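Local structure of conserved hypothetical secreted protein (Helicobacter pylori, 4RNZ) at residues A[13-17]-A[18-22]; A[37-40]-A[41-45]. The protein is a cell shape-determining protein of the M23B metallopeptidase family, probably a zinc-dependent endopeptidase acting on peptidoglycan. One frame throughout, in Å; residues are numbered along the deposited sequence.

In the fold
Contact 1 (13-22) ends helix 11-17, and contact 2 (37-45) turns the chain from helix 30-36 into strand 44-49; both belong to the N-terminal Csd3 region. Their centres lie 16 Å apart, and they meet where the F14 ring packs on the Y45 ring, CE1 of F14 being 3.9 Å from CE2 of Y45. W6 touches both F14 and Y45 and so lines the same junction. Contact 1 is remote from the metal sites. Contact 2 is nearer the zinc bound by E34, H219, D223 and H301: the Q40 side chain is about 14 Å from the metal and about 10 Å from the H301 side chain.

Contact 1. Residues A[13-17]-A[18-22]; sequences GFLEK and NHIPQ
N18 folds back on F14 where helix 11-17 ends. Its ND2 sits 3.4 Å above the plane of the F14 ring, over the centre, with ring and amide planes 50° apart. The same ND2 donates to the carbonyl of F14 (ND2 to O 2.9 Å, 160° at the hydrogen), and that oxygen lies close to the amide plane. The backbone N of N18 approaches F14 O from the opposite face, so two bonds grip one carbonyl. F14 reaches the asparagine because its CG stands anti to the backbone N (chi1 -179°). A Schellman motif closes the helix: I20 N bonds to L15 O at 2.9 Å and H19 N to E16 O at 3.0 Å, with H19 at positive phi as the C-prime residue. Beside it the apolar seam is tight, L15 CD2 resting 3.9 Å from I20 CG2 with the two side chains crossing at about a right angle; L24 and Y25 of helix 23-26 also touch L15. The solvent side is looser. There Q22 NE2 lies 3.9 Å from E16 CB, while the H19 ring has one face over K17 O, which is offset toward the rim. R49 holds N18 OD1, so both ends of the amide are engaged and its rotation is fixed: ND2 rests on the ring face while its N-H is directed to F14 O, and the Schellman N-H groups satisfy L15 O and E16 O.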
ATOM      1  N   GLY A  13     -19.877  -8.903  10.506  1.00 35.84           N
ATOM      2  CA  GLY A  13     -19.631  -9.338  11.859  1.00 35.51           C
ATOM      3  C   GLY A  13     -19.614  -8.168  12.813  1.00 37.54           C
ATOM      4  O   GLY A  13     -20.100  -8.286  13.917  1.00 37.65           O
ATOM      5  N   PHE A  14     -19.062  -7.021  12.394  1.00 34.94           N
ATOM      6  CA  PHE A  14     -19.059  -5.846  13.259  1.00 33.56           C
ATOM      7  C   PHE A  14     -20.495  -5.332  13.483  1.00 32.16           C
ATOM      8  O   PHE A  14     -20.866  -4.924  14.593  1.00 32.74           O
ATOM      9  CB  PHE A  14     -18.150  -4.758  12.654  1.00 32.43           C
ATOM     10  CG  PHE A  14     -18.058  -3.510  13.470  1.00 32.24           C
ATOM     11  CD1 PHE A  14     -17.174  -3.423  14.542  1.00 32.66           C
ATOM     12  CD2 PHE A  14     -18.838  -2.408  13.160  1.00 31.56           C
ATOM     13  CE1 PHE A  14     -17.096  -2.262  15.287  1.00 33.67           C
ATOM     14  CE2 PHE A  14     -18.758  -1.246  13.905  1.00 33.39           C
ATOM     15  CZ  PHE A  14     -17.898  -1.168  14.970  1.00 31.64           C
ATOM     16  N   LEU A  15     -21.295  -5.338  12.426  1.00 32.17           N
ATOM     17  CA  LEU A  15     -22.679  -4.880  12.542  1.00 31.60           C
ATOM     18  C   LEU A  15     -23.446  -5.764  13.522  1.00 33.39           C
ATOM     19  O   LEU A  15     -24.102  -5.267  14.446  1.00 33.78           O
ATOM     20  CB  LEU A  15     -23.364  -4.891  11.192  1.00 31.79           C
ATOM     21  CG  LEU A  15     -22.817  -3.955  10.127  1.00 32.05           C
ATOM     22  CD1 LEU A  15     -23.761  -3.957   8.943  1.00 31.80           C
ATOM     23  CD2 LEU A  15     -22.666  -2.542  10.682  1.00 33.07           C
ATOM     24  N   GLU A  16     -23.333  -7.070  13.313  1.00 38.50           N
ATOM     25  CA  GLU A  16     -23.932  -8.110  14.195  1.00 42.59           C
ATOM     26  C   GLU A  16     -23.509  -7.944  15.649  1.00 43.83           C
ATOM     27  O   GLU A  16     -24.338  -7.861  16.537  1.00 38.18           O
ATOM     28  CB  GLU A  16     -23.533  -9.512  13.692  1.00 45.83           C
ATOM     29  CG  GLU A  16     -23.915 -10.680  14.602  1.00 50.78           C
ATOM     30  CD  GLU A  16     -23.615 -12.037  13.974  1.00 53.79           C
ATOM     31  OE1 GLU A  16     -22.455 -12.259  13.542  1.00 53.98           O
ATOM     32  OE2 GLU A  16     -24.540 -12.881  13.899  1.00 54.90           O
ATOM     33  N   LYS A  17     -22.207  -7.842  15.889  1.00 44.14           N
ATOM     34  CA  LYS A  17     -21.701  -7.697  17.262  1.00 45.64           C
ATOM     35  C   LYS A  17     -22.247  -6.485  17.983  1.00 45.06           C
ATOM     36  O   LYS A  17     -22.388  -6.496  19.203  1.00 48.08           O
ATOM     37  CB  LYS A  17     -20.170  -7.627  17.262  1.00 50.89           C
ATOM     38  CG  LYS A  17     -19.539  -7.916  18.609  1.00 55.35           C
ATOM     39  CD  LYS A  17     -18.415  -8.938  18.465  1.00 59.98           C
ATOM     40  CE  LYS A  17     -17.932  -9.445  19.817  1.00 62.22           C
ATOM     41  NZ  LYS A  17     -17.176  -8.400  20.556  1.00 61.33           N
ATOM     42  N   ASN A  18     -22.533  -5.429  17.232  1.00 39.85           N
ATOM     43  CA  ASN A  18     -23.030  -4.202  17.806  1.00 39.23           C
ATOM     44  C   ASN A  18     -24.509  -3.977  17.575  1.00 37.92           C
ATOM     45  O   ASN A  18     -24.971  -2.876  17.744  1.00 35.96           O
ATOM     46  CB  ASN A  18     -22.225  -3.016  17.257  1.00 40.19           C
ATOM     47  CG  ASN A  18     -20.809  -3.019  17.773  1.00 39.69           C
ATOM     48  OD1 ASN A  18     -20.563  -2.633  18.912  1.00 40.86           O
ATOM     49  ND2 ASN A  18     -19.878  -3.512  16.963  1.00 39.46           N
ATOM     50  N   HIS A  19     -25.228  -5.010  17.148  1.00 40.55           N
ATOM     51  CA  HIS A  19     -26.685  -4.962  17.054  1.00 42.26           C
ATOM     52  C   HIS A  19     -27.166  -3.867  16.114  1.00 41.12           C
ATOM     53  O   HIS A  19     -28.130  -3.165  16.408  1.00 44.24           O
ATOM     54  CB  HIS A  19     -27.297  -4.777  18.447  1.00 45.43           C
ATOM     55  CG  HIS A  19     -26.685  -5.648  19.498  1.00 47.40           C
ATOM     56  ND1 HIS A  19     -26.865  -7.013  19.533  1.00 53.53           N
ATOM     57  CD2 HIS A  19     -25.888  -5.347  20.548  1.00 49.78           C
ATOM     58  CE1 HIS A  19     -26.207  -7.518  20.559  1.00 52.05           C
ATOM     59  NE2 HIS A  19     -25.604  -6.528  21.191  1.00 53.58           N
ATOM     60  N   ILE A  20     -26.462  -3.701  15.000  1.00 36.93           N
ATOM     61  CA  ILE A  20     -26.856  -2.777  13.955  1.00 34.86           C
ATOM     62  C   ILE A  20     -27.501  -3.646  12.885  1.00 35.79           C
ATOM     63  O   ILE A  20     -26.950  -4.677  12.538  1.00 33.09           O
ATOM     64  CB  ILE A  20     -25.640  -2.040  13.369  1.00 34.52           C
ATOM     65  CG1 ILE A  20     -24.979  -1.187  14.456  1.00 37.59           C
ATOM     66  CG2 ILE A  20     -26.048  -1.191  12.165  1.00 34.80           C
ATOM     67  CD1 ILE A  20     -23.529  -0.839  14.176  1.00 37.65           C
ATOM     68  N   PRO A  21     -28.675  -3.251  12.375  1.00 35.30           N
ATOM     69  CA  PRO A  21     -29.318  -4.088  11.374  1.00 36.89           C
ATOM     70  C   PRO A  21     -28.408  -4.407  10.187  1.00 34.85           C
ATOM     71  O   PRO A  21     -27.833  -3.510   9.554  1.00 33.03           O
ATOM     72  CB  PRO A  21     -30.501  -3.230  10.909  1.00 39.04           C
ATOM     73  CG  PRO A  21     -30.807  -2.344  12.079  1.00 40.53           C
ATOM     74  CD  PRO A  21     -29.464  -2.044  12.684  1.00 39.45           C
ATOM     75  N   GLN A  22     -28.334  -5.681   9.855  1.00 35.75           N
ATOM     76  CA  GLN A  22     -27.406  -6.163   8.866  1.00 34.09           C
ATOM     77  C   GLN A  22     -27.756  -5.749   7.445  1.00 31.43           C
ATOM     78  O   GLN A  22     -26.895  -5.808   6.558  1.00 28.91           O
ATOM     79  CB  GLN A  22     -27.244  -7.676   9.003  1.00 40.17           C
ATOM     80  CG  GLN A  22     -26.352  -8.035  10.189  1.00 42.33           C
ATOM     81  CD  GLN A  22     -26.477  -9.486  10.629  1.00 46.99           C
ATOM     82  OE1 GLN A  22     -26.119 -10.404   9.899  1.00 46.49           O
ATOM     83  NE2 GLN A  22     -26.941  -9.688  11.857  1.00 47.61           N
TER

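Contact 2. Residues A[37-40]-A[41-45]; sequences AEIQ and SNVTY
Q40 and V43 are joined by the backbone bond of a tight turn, V43 N donating to Q40 O at 3.2 Å with 164° at the hydrogen. The donor stands above the carbonyl plane, 45° out of it, instead of on a lone pair. Van der Waals contacts add to this: both methyls of V43 press on the same oxygen from one side, CG2 at 3.2 Å and CG1 at 3.3 Å from Q40 O. This follows from the V43 rotamer (chi1 -59°), which sets CG1 beside the backbone N and CG2 between that N and the carbonyl carbon. CG1 also meets the Q40 side chain at its root, 3.8 Å from CB. A longer apolar touch runs from I39 CG2 to V43 CG2 at 4.3 Å, and W6 packs on both of these side chains. The four residues from Q40 to V43 form a type II beta turn, with S41 and N42 at its corner and N42 at positive phi; it leads the chain into strand 44-49, paired antiparallel with strand 2-5. Backbone hydrogen bonds of N42 and V43 with W6, and of Y45 with L4, fasten the turn and the strand start to that neighbouring stretch. Polar side-chain contacts gather before the turn. The Q40 chain bends at chi2, bringing NE2 back to E38 O for a weak bond of 3.5 Å. The E38 carboxylate is held on both oxygens, by a salt bridge from OE2 to R261 and a hydrogen bond from OE1 to the hydroxyl of Y249.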
ATOM      1  N   ALA A  37     -15.031  -4.925   1.769  1.00 29.02           N
ATOM      2  CA  ALA A  37     -14.238  -6.124   2.030  1.00 32.36           C
ATOM      3  C   ALA A  37     -12.772  -5.821   2.339  1.00 33.76           C
ATOM      4  O   ALA A  37     -12.032  -6.728   2.688  1.00 38.25           O
ATOM      5  CB  ALA A  37     -14.323  -7.086   0.838  1.00 34.70           C
ATOM      6  N   GLU A  38     -12.344  -4.573   2.208  1.00 37.57           N
ATOM      7  CA  GLU A  38     -10.920  -4.253   2.405  1.00 42.68           C
ATOM      8  C   GLU A  38     -10.563  -3.647   3.761  1.00 40.40           C
ATOM      9  O   GLU A  38      -9.559  -2.943   3.886  1.00 39.26           O
ATOM     10  CB  GLU A  38     -10.402  -3.356   1.268  1.00 46.38           C
ATOM     11  CG  GLU A  38     -10.004  -4.127   0.013  1.00 51.47           C
ATOM     12  CD  GLU A  38      -8.934  -5.221   0.249  1.00 57.03           C
ATOM     13  OE1 GLU A  38      -8.987  -6.283  -0.416  1.00 57.90           O
ATOM     14  OE2 GLU A  38      -8.021  -5.035   1.083  1.00 55.70           O
ATOM     15  N   ILE A  39     -11.345  -3.956   4.786  1.00 38.51           N
ATOM     16  CA  ILE A  39     -10.988  -3.577   6.140  1.00 36.13           C
ATOM     17  C   ILE A  39      -9.873  -4.525   6.560  1.00 39.58           C
ATOM     18  O   ILE A  39     -10.082  -5.729   6.671  1.00 39.34           O
ATOM     19  CB  ILE A  39     -12.168  -3.720   7.120  1.00 34.89           C
ATOM     20  CG1 ILE A  39     -13.354  -2.847   6.701  1.00 35.00           C
ATOM     21  CG2 ILE A  39     -11.726  -3.354   8.527  1.00 37.45           C
ATOM     22  CD1 ILE A  39     -14.591  -3.119   7.530  1.00 35.04           C
ATOM     23  N   GLN A  40      -8.680  -4.003   6.781  1.00 40.06           N
ATOM     24  CA  GLN A  40      -7.561  -4.877   7.129  1.00 40.02           C
ATOM     25  C   GLN A  40      -7.446  -5.097   8.621  1.00 37.67           C
ATOM     26  O   GLN A  40      -7.712  -4.199   9.434  1.00 34.09           O
ATOM     27  CB  GLN A  40      -6.255  -4.322   6.549  1.00 41.55           C
ATOM     28  CG  GLN A  40      -6.270  -4.305   5.026  1.00 45.20           C
ATOM     29  CD  GLN A  40      -6.582  -5.684   4.437  1.00 53.70           C
ATOM     30  OE1 GLN A  40      -5.930  -6.677   4.777  1.00 60.04           O
ATOM     31  NE2 GLN A  40      -7.582  -5.753   3.557  1.00 54.59           N
ATOM     32  N   SER A  41      -7.019  -6.289   9.003  1.00 39.31           N
ATOM     33  CA  SER A  41      -6.783  -6.537  10.405  1.00 43.35           C
ATOM     34  C   SER A  41      -5.671  -5.594  10.868  1.00 43.00           C
ATOM     35  O   SER A  41      -4.839  -5.136  10.086  1.00 36.88           O
ATOM     36  CB  SER A  41      -6.448  -8.007  10.679  1.00 48.61           C
ATOM     37  OG  SER A  41      -5.151  -8.316  10.242  1.00 52.37           O
ATOM     38  N   ASN A  42      -5.685  -5.253  12.141  1.00 42.65           N
ATOM     39  CA  ASN A  42      -4.732  -4.283  12.661  1.00 47.81           C
ATOM     40  C   ASN A  42      -4.868  -2.824  12.265  1.00 42.74           C
ATOM     41  O   ASN A  42      -4.104  -2.010  12.760  1.00 42.13           O
ATOM     42  CB  ASN A  42      -3.291  -4.724  12.387  1.00 51.26           C
ATOM     43  CG  ASN A  42      -2.765  -5.589  13.483  1.00 59.35           C
ATOM     44  OD1 ASN A  42      -3.133  -6.761  13.588  1.00 64.69           O
ATOM     45  ND2 ASN A  42      -1.929  -5.011  14.340  1.00 61.37           N
ATOM     46  N   VAL A  43      -5.818  -2.457  11.409  1.00 36.94           N
ATOM     47  CA  VAL A  43      -6.071  -1.029  11.221  1.00 36.88           C
ATOM     48  C   VAL A  43      -6.647  -0.423  12.495  1.00 34.11           C
ATOM     49  O   VAL A  43      -7.387  -1.081  13.224  1.00 32.80           O
ATOM     50  CB  VAL A  43      -7.035  -0.717  10.068  1.00 36.54           C
ATOM     51  CG1 VAL A  43      -6.464  -1.263   8.770  1.00 41.51           C
ATOM     52  CG2 VAL A  43      -8.454  -1.213  10.353  1.00 35.46           C
ATOM     53  N   THR A  44      -6.303   0.830  12.742  1.00 31.03           N
ATOM     54  CA  THR A  44      -6.840   1.545  13.876  1.00 32.36           C
ATOM     55  C   THR A  44      -8.180   2.160  13.446  1.00 30.95           C
ATOM     56  O   THR A  44      -8.271   2.779  12.398  1.00 29.51           O
ATOM     57  CB  THR A  44      -5.877   2.642  14.331  1.00 32.14           C
ATOM     58  OG1 THR A  44      -4.775   2.021  14.969  1.00 35.56           O
ATOM     59  CG2 THR A  44      -6.545   3.636  15.332  1.00 30.99           C
ATOM     60  N   TYR A  45      -9.214   1.967  14.251  1.00 30.06           N
ATOM     61  CA  TYR A  45     -10.517   2.516  13.935  1.00 30.99           C
ATOM     62  C   TYR A  45     -11.043   3.239  15.161  1.00 31.00           C
ATOM     63  O   TYR A  45     -10.450   3.152  16.249  1.00 31.85           O
ATOM     64  CB  TYR A  45     -11.499   1.436  13.449  1.00 30.67           C
ATOM     65  CG  TYR A  45     -11.920   0.406  14.483  1.00 32.82           C
ATOM     66  CD1 TYR A  45     -11.020  -0.568  14.950  1.00 35.61           C
ATOM     67  CD2 TYR A  45     -13.233   0.373  14.963  1.00 32.16           C
ATOM     68  CE1 TYR A  45     -11.412  -1.517  15.896  1.00 35.56           C
ATOM     69  CE2 TYR A  45     -13.631  -0.572  15.912  1.00 32.34           C
ATOM     70  CZ  TYR A  45     -12.721  -1.505  16.372  1.00 34.86           C
ATOM     71  OH  TYR A  45     -13.118  -2.437  17.290  1.00 37.13           O
TER